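Local coordinates for protein CT021 (Chlamydia trachomatis serovar L2, PDB 6UXD) that is of unknown function but belongs to a family grouped with the lipoprotein-trafficking proteins LolA and LolB, at residues L147-W159 and I171-L185. Numbering follows the deposited sequence.
Sequences LITLPSSAWISVW and ILIYFSNNERLAFPL
Trp155 and Phe175 lie on the same face of an antiparallel strand pair, and the indole can be followed outward from the backbone. Its CB rests 3.5 Å from the carbonyl oxygen of Ile173, the acceptor of the Trp155 backbone N-H, which makes a rather bent bond (132°). With chi1 at -61°, CG turns away from its own carbonyl carbon, and the ring swings alongside the neighbouring strand toward Phe175. CD1 then comes within 3.6 Å of Phe175 CD2 while the Ile173 oxygen stays at the indole edge. The phenyl presents its edge to the five-membered ring in an offset edge-to-face pair, planes at 76°. Next along the five-membered ring, NE1 donates to a water that in turn donates to the Phe175 carbonyl oxygen, so the indole nitrogen is tied back to the partner strand. The indole also touches Leu119 and Pro121 of strand 118-122.

On the reverse face, Ala154 CB meets Tyr174 CE2 at 3.5 Å, obliquely to the ring, whose hydroxyl is hydrogen-bonded to the backbone N of His125. Paired backbone bonds join Ser153 to Phe175, Trp155 to Ile173 and Ser157 to Ile171. Where strand 170-176 ends beside the start of strand 152-158, Asn177 bonds across to the other segment: its N-H reaches the Pro151 carbonyl, and Ser153 OG donates to Asn177 OD1 (2.8 Å) in the amide plane, on a lone pair. Beyond it, Leu185 packs against the 3-10 segment 147-149 and Leu150, its CD2 4.0 Å from Leu150 CD1 and its CB 4.0 Å from Ile148 CD1.

Strands 152-158 and 170-176 thus form a beta hairpin, flanked by strands 118-122 and 186-189 in a curved antiparallel sheet.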
loop_
_atom_site.group_PDB
_atom_site.type_symbol
_atom_site.label_atom_id
_atom_site.label_comp_id
_atom_site.label_asym_id
_atom_site.label_seq_id
_atom_site.Cartn_x
_atom_site.Cartn_y
_atom_site.Cartn_z
ATOM N N LEU A 147 -2.562 14.479 -1.189
ATOM C CA LEU A 147 -1.139 14.263 -1.022
ATOM C C LEU A 147 -0.340 14.379 -2.324
ATOM O O LEU A 147 0.873 14.594 -2.252
ATOM C CB LEU A 147 -0.895 12.902 -0.378
ATOM C CG LEU A 147 -1.585 12.616 0.956
ATOM C CD1 LEU A 147 -1.077 11.274 1.581
ATOM C CD2 LEU A 147 -1.410 13.764 1.935
ATOM N N ILE A 148 -0.973 14.287 -3.502
ATOM C CA ILE A 148 -0.217 14.472 -4.745
ATOM C C ILE A 148 0.257 15.907 -4.934
ATOM O O ILE A 148 1.091 16.165 -5.821
ATOM C CB ILE A 148 -1.047 13.986 -5.952
ATOM C CG1 ILE A 148 -0.128 13.616 -7.145
ATOM C CG2 ILE A 148 -2.079 15.030 -6.404
ATOM C CD1 ILE A 148 1.136 12.821 -6.742
ATOM N N THR A 149 -0.203 16.852 -4.088
ATOM C CA THR A 149 0.370 18.202 -4.102
ATOM C C THR A 149 1.700 18.269 -3.356
ATOM O O THR A 149 2.391 19.292 -3.422
ATOM C CB THR A 149 -0.614 19.243 -3.496
ATOM O OG1 THR A 149 -0.965 18.882 -2.154
ATOM C CG2 THR A 149 -1.867 19.339 -4.322
ATOM N N LEU A 150 2.095 17.217 -2.652
ATOM C CA LEU A 150 3.430 17.218 -2.078
ATOM C C LEU A 150 4.512 17.139 -3.171
ATOM O O LEU A 150 4.285 16.582 -4.246
ATOM C CB LEU A 150 3.611 16.052 -1.111
ATOM C CG LEU A 150 2.729 16.092 0.138
ATOM C CD1 LEU A 150 2.857 14.800 0.875
ATOM C CD2 LEU A 150 3.109 17.296 1.023
ATOM N N PRO A 151 5.691 17.704 -2.914
ATOM C CA PRO A 151 6.816 17.556 -3.846
ATOM C C PRO A 151 7.103 16.094 -4.153
ATOM O O PRO A 151 7.324 15.285 -3.255
ATOM C CB PRO A 151 7.982 18.203 -3.092
ATOM C CG PRO A 151 7.317 19.227 -2.188
ATOM C CD PRO A 151 6.042 18.539 -1.743
ATOM N N SER A 152 7.134 15.760 -5.443
ATOM C CA SER A 152 7.144 14.366 -5.843
ATOM C C SER A 152 8.015 14.179 -7.076
ATOM O O SER A 152 8.401 15.137 -7.760
ATOM C CB SER A 152 5.734 13.871 -6.132
ATOM O OG SER A 152 5.193 14.514 -7.290
ATOM N N SER A 153 8.301 12.916 -7.351
ATOM C CA SER A 153 8.892 12.492 -8.611
ATOM C C SER A 153 8.183 11.232 -9.086
ATOM O O SER A 153 7.611 10.478 -8.292
ATOM C CB SER A 153 10.378 12.291 -8.450
ATOM O OG SER A 153 10.960 13.555 -8.228
ATOM N N ALA A 154 8.172 11.045 -10.404
ATOM C CA ALA A 154 7.393 9.982 -11.006
ATOM C C ALA A 154 8.316 8.824 -11.371
ATOM O O ALA A 154 9.493 9.020 -11.661
ATOM C CB ALA A 154 6.657 10.467 -12.248
ATOM N N TRP A 155 7.751 7.626 -11.367
ATOM C CA TRP A 155 8.484 6.398 -11.609
ATOM C C TRP A 155 7.632 5.533 -12.524
ATOM O O TRP A 155 6.454 5.304 -12.239
ATOM C CB TRP A 155 8.788 5.684 -10.287
ATOM C CG TRP A 155 9.638 6.519 -9.375
ATOM C CD1 TRP A 155 9.219 7.562 -8.601
ATOM C CD2 TRP A 155 11.049 6.421 -9.184
ATOM N NE1 TRP A 155 10.282 8.106 -7.933
ATOM C CE2 TRP A 155 11.414 7.413 -8.259
ATOM C CE3 TRP A 155 12.044 5.586 -9.706
ATOM C CZ2 TRP A 155 12.726 7.602 -7.852
ATOM C CZ3 TRP A 155 13.345 5.757 -9.279
ATOM C CH2 TRP A 155 13.677 6.758 -8.367
ATOM N N ILE A 156 8.214 5.065 -13.620
ATOM C CA ILE A 156 7.467 4.244 -14.564
ATOM C C ILE A 156 7.667 2.774 -14.222
ATOM O O ILE A 156 8.757 2.346 -13.825
ATOM C CB ILE A 156 7.874 4.563 -16.016
ATOM C CG1 ILE A 156 7.011 3.777 -17.002
ATOM C CG2 ILE A 156 9.351 4.297 -16.253
ATOM C CD1 ILE A 156 5.580 4.289 -17.117
ATOM N N SER A 157 6.586 2.010 -14.352
ATOM C CA SER A 157 6.599 0.572 -14.198
ATOM C C SER A 157 5.723 -0.056 -15.280
ATOM O O SER A 157 5.081 0.629 -16.097
ATOM C CB SER A 157 6.126 0.185 -12.788
ATOM O OG SER A 157 6.490 -1.146 -12.462
ATOM N N VAL A 158 5.692 -1.380 -15.286
ATOM C CA VAL A 158 4.832 -2.116 -16.202
ATOM C C VAL A 158 4.413 -3.404 -15.522
ATOM O O VAL A 158 5.214 -4.056 -14.845
ATOM C CB VAL A 158 5.526 -2.387 -17.555
ATOM C CG1 VAL A 158 6.775 -3.191 -17.351
ATOM C CG2 VAL A 158 4.555 -3.095 -18.500
ATOM N N TRP A 159 3.145 -3.740 -15.678
ATOM C CA TRP A 159 2.617 -4.972 -15.122
ATOM C C TRP A 159 3.140 -6.164 -15.923
ATOM O O TRP A 159 3.334 -6.062 -17.137
ATOM C CB TRP A 159 1.096 -4.942 -15.175
ATOM C CG TRP A 159 0.424 -5.949 -14.329
ATOM C CD1 TRP A 159 -0.071 -7.157 -14.722
ATOM C CD2 TRP A 159 0.170 -5.845 -12.925
ATOM N NE1 TRP A 159 -0.626 -7.810 -13.647
ATOM C CE2 TRP A 159 -0.492 -7.024 -12.532
ATOM C CE3 TRP A 159 0.436 -4.868 -11.964
ATOM C CZ2 TRP A 159 -0.891 -7.251 -11.219
ATOM C CZ3 TRP A 159 0.037 -5.092 -10.665
ATOM C CH2 TRP A 159 -0.620 -6.273 -10.302
ATOM N N ILE A 171 2.371 1.613 -15.927
ATOM C CA ILE A 171 2.073 2.106 -14.586
ATOM C C ILE A 171 2.933 3.332 -14.324
ATOM O O ILE A 171 4.104 3.388 -14.724
ATOM C CB ILE A 171 2.336 1.042 -13.506
ATOM C CG1 ILE A 171 1.574 -0.243 -13.825
ATOM C CG2 ILE A 171 1.904 1.545 -12.134
ATOM C CD1 ILE A 171 1.897 -1.381 -12.898
ATOM N N LEU A 172 2.352 4.327 -13.669
ATOM C CA LEU A 172 3.104 5.504 -13.267
ATOM C C LEU A 172 2.848 5.718 -11.780
ATOM O O LEU A 172 1.690 5.812 -11.347
ATOM C CB LEU A 172 2.713 6.713 -14.121
ATOM C CG LEU A 172 3.732 7.848 -14.238
ATOM C CD1 LEU A 172 5.162 7.400 -14.497
ATOM C CD2 LEU A 172 3.269 8.796 -15.337
ATOM N N ILE A 173 3.925 5.750 -10.999
ATOM C CA ILE A 173 3.846 5.792 -9.540
ATOM C C ILE A 173 4.608 7.020 -9.069
ATOM O O ILE A 173 5.738 7.262 -9.512
ATOM C CB ILE A 173 4.428 4.520 -8.886
ATOM C CG1 ILE A 173 3.915 3.279 -9.613
ATOM C CG2 ILE A 173 4.042 4.455 -7.412
ATOM C CD1 ILE A 173 4.145 1.962 -8.888
ATOM N N TYR A 174 4.011 7.770 -8.143
ATOM C CA TYR A 174 4.623 8.988 -7.641
ATOM C C TYR A 174 5.016 8.783 -6.181
ATOM O O TYR A 174 4.229 8.266 -5.389
ATOM C CB TYR A 174 3.678 10.194 -7.800
ATOM C CG TYR A 174 3.286 10.489 -9.235
ATOM C CD1 TYR A 174 2.315 9.738 -9.886
ATOM C CD2 TYR A 174 3.897 11.509 -9.944
ATOM C CE1 TYR A 174 1.962 10.008 -11.217
ATOM C CE2 TYR A 174 3.540 11.794 -11.261
ATOM C CZ TYR A 174 2.591 11.037 -11.891
ATOM O OH TYR A 174 2.303 11.353 -13.198
ATOM N N PHE A 175 6.234 9.186 -5.843
ATOM C CA PHE A 175 6.735 9.130 -4.485
ATOM C C PHE A 175 7.219 10.511 -4.080
ATOM O O PHE A 175 7.736 11.276 -4.902
ATOM C CB PHE A 175 7.899 8.128 -4.313
ATOM C CG PHE A 175 7.497 6.703 -4.485
ATOM C CD1 PHE A 175 6.973 5.984 -3.426
ATOM C CD2 PHE A 175 7.661 6.064 -5.709
ATOM C CE1 PHE A 175 6.614 4.639 -3.582
ATOM C CE2 PHE A 175 7.301 4.732 -5.871
ATOM C CZ PHE A 175 6.771 4.023 -4.803
ATOM N N SER A 176 7.059 10.792 -2.791
ATOM C CA SER A 176 7.565 12.015 -2.197
ATOM C C SER A 176 9.060 12.119 -2.412
ATOM O O SER A 176 9.786 11.121 -2.375
ATOM C CB SER A 176 7.257 12.041 -0.691
ATOM O OG SER A 176 8.060 13.017 -0.036
ATOM N N ASN A 177 9.531 13.348 -2.628
ATOM C CA ASN A 177 10.968 13.549 -2.723
ATOM C C ASN A 177 11.656 13.310 -1.391
ATOM O O ASN A 177 12.890 13.232 -1.349
ATOM C CB ASN A 177 11.267 14.965 -3.226
ATOM C CG ASN A 177 10.817 15.181 -4.678
ATOM O OD1 ASN A 177 10.835 14.250 -5.475
ATOM N ND2 ASN A 177 10.443 16.419 -5.023
ATOM N N ASN A 178 10.886 13.227 -0.315
ATOM C CA ASN A 178 11.408 12.965 1.016
ATOM C C ASN A 178 11.383 11.455 1.221
ATOM O O ASN A 178 10.312 10.866 1.363
ATOM C CB ASN A 178 10.571 13.700 2.068
ATOM C CG ASN A 178 11.098 13.466 3.462
ATOM O OD1 ASN A 178 12.065 12.735 3.635
ATOM N ND2 ASN A 178 10.481 14.092 4.451
ATOM N N GLU A 179 12.565 10.820 1.179
ATOM C CA GLU A 179 12.646 9.364 1.284
ATOM C C GLU A 179 12.090 8.830 2.595
ATOM O O GLU A 179 11.828 7.629 2.703
ATOM C CB GLU A 179 14.102 8.912 1.111
ATOM C CG GLU A 179 14.594 9.131 -0.335
ATOM C CD GLU A 179 16.110 9.150 -0.495
ATOM O OE1 GLU A 179 16.829 8.553 0.340
ATOM O OE2 GLU A 179 16.577 9.775 -1.474
ATOM N N ARG A 180 11.895 9.688 3.591
ATOM C CA ARG A 180 11.279 9.244 4.820
ATOM C C ARG A 180 9.826 8.847 4.602
ATOM O O ARG A 180 9.263 8.112 5.419
ATOM C CB ARG A 180 11.425 10.358 5.852
ATOM C CG ARG A 180 10.898 10.029 7.195
ATOM C CD ARG A 180 11.814 9.089 7.945
ATOM N NE ARG A 180 11.117 8.641 9.147
ATOM C CZ ARG A 180 10.302 7.595 9.190
ATOM N NH1 ARG A 180 10.100 6.840 8.091
ATOM N NH2 ARG A 180 9.704 7.297 10.337
ATOM N N LEU A 181 9.213 9.281 3.504
ATOM C CA LEU A 181 7.837 8.917 3.179
ATOM C C LEU A 181 7.905 7.860 2.078
ATOM O O LEU A 181 7.990 8.192 0.892
ATOM C CB LEU A 181 7.035 10.128 2.727
ATOM C CG LEU A 181 6.703 11.170 3.796
ATOM C CD1 LEU A 181 5.997 12.377 3.138
ATOM C CD2 LEU A 181 5.835 10.568 4.900
ATOM N N ALA A 182 7.827 6.586 2.476
ATOM C CA ALA A 182 8.187 5.493 1.580
ATOM C C ALA A 182 7.012 4.959 0.772
ATOM O O ALA A 182 7.236 4.335 -0.271
ATOM C CB ALA A 182 8.815 4.350 2.383
ATOM N N PHE A 183 5.775 5.203 1.209
ATOM C CA PHE A 183 4.618 4.754 0.449
ATOM C C PHE A 183 4.308 5.684 -0.722
ATOM O O PHE A 183 4.619 6.878 -0.689
ATOM C CB PHE A 183 3.391 4.667 1.333
ATOM C CG PHE A 183 3.422 3.541 2.311
ATOM C CD1 PHE A 183 3.048 2.272 1.923
ATOM C CD2 PHE A 183 3.787 3.760 3.623
ATOM C CE1 PHE A 183 3.039 1.233 2.826
ATOM C CE2 PHE A 183 3.786 2.738 4.533
ATOM C CZ PHE A 183 3.412 1.454 4.134
ATOM N N PRO A 184 3.674 5.161 -1.762
ATOM C CA PRO A 184 3.360 5.999 -2.917
ATOM C C PRO A 184 2.335 7.072 -2.574
ATOM O O PRO A 184 1.507 6.913 -1.674
ATOM C CB PRO A 184 2.807 5.000 -3.940
ATOM C CG PRO A 184 2.341 3.844 -3.131
ATOM C CD PRO A 184 3.231 3.768 -1.940
ATOM N N LEU A 185 2.431 8.192 -3.291
ATOM C CA LEU A 185 1.435 9.264 -3.197
ATOM C C LEU A 185 0.255 9.051 -4.128
ATOM O O LEU A 185 -0.848 9.545 -3.856
ATOM C CB LEU A 185 2.069 10.607 -3.551
ATOM C CG LEU A 185 3.230 11.071 -2.683
ATOM C CD1 LEU A 185 3.929 12.255 -3.335
ATOM C CD2 LEU A 185 2.707 11.416 -1.298
HETATM O O HOH W 1 7.087 15.434 -0.458
HETATM O O HOH W 2 10.362 10.311 -5.754
#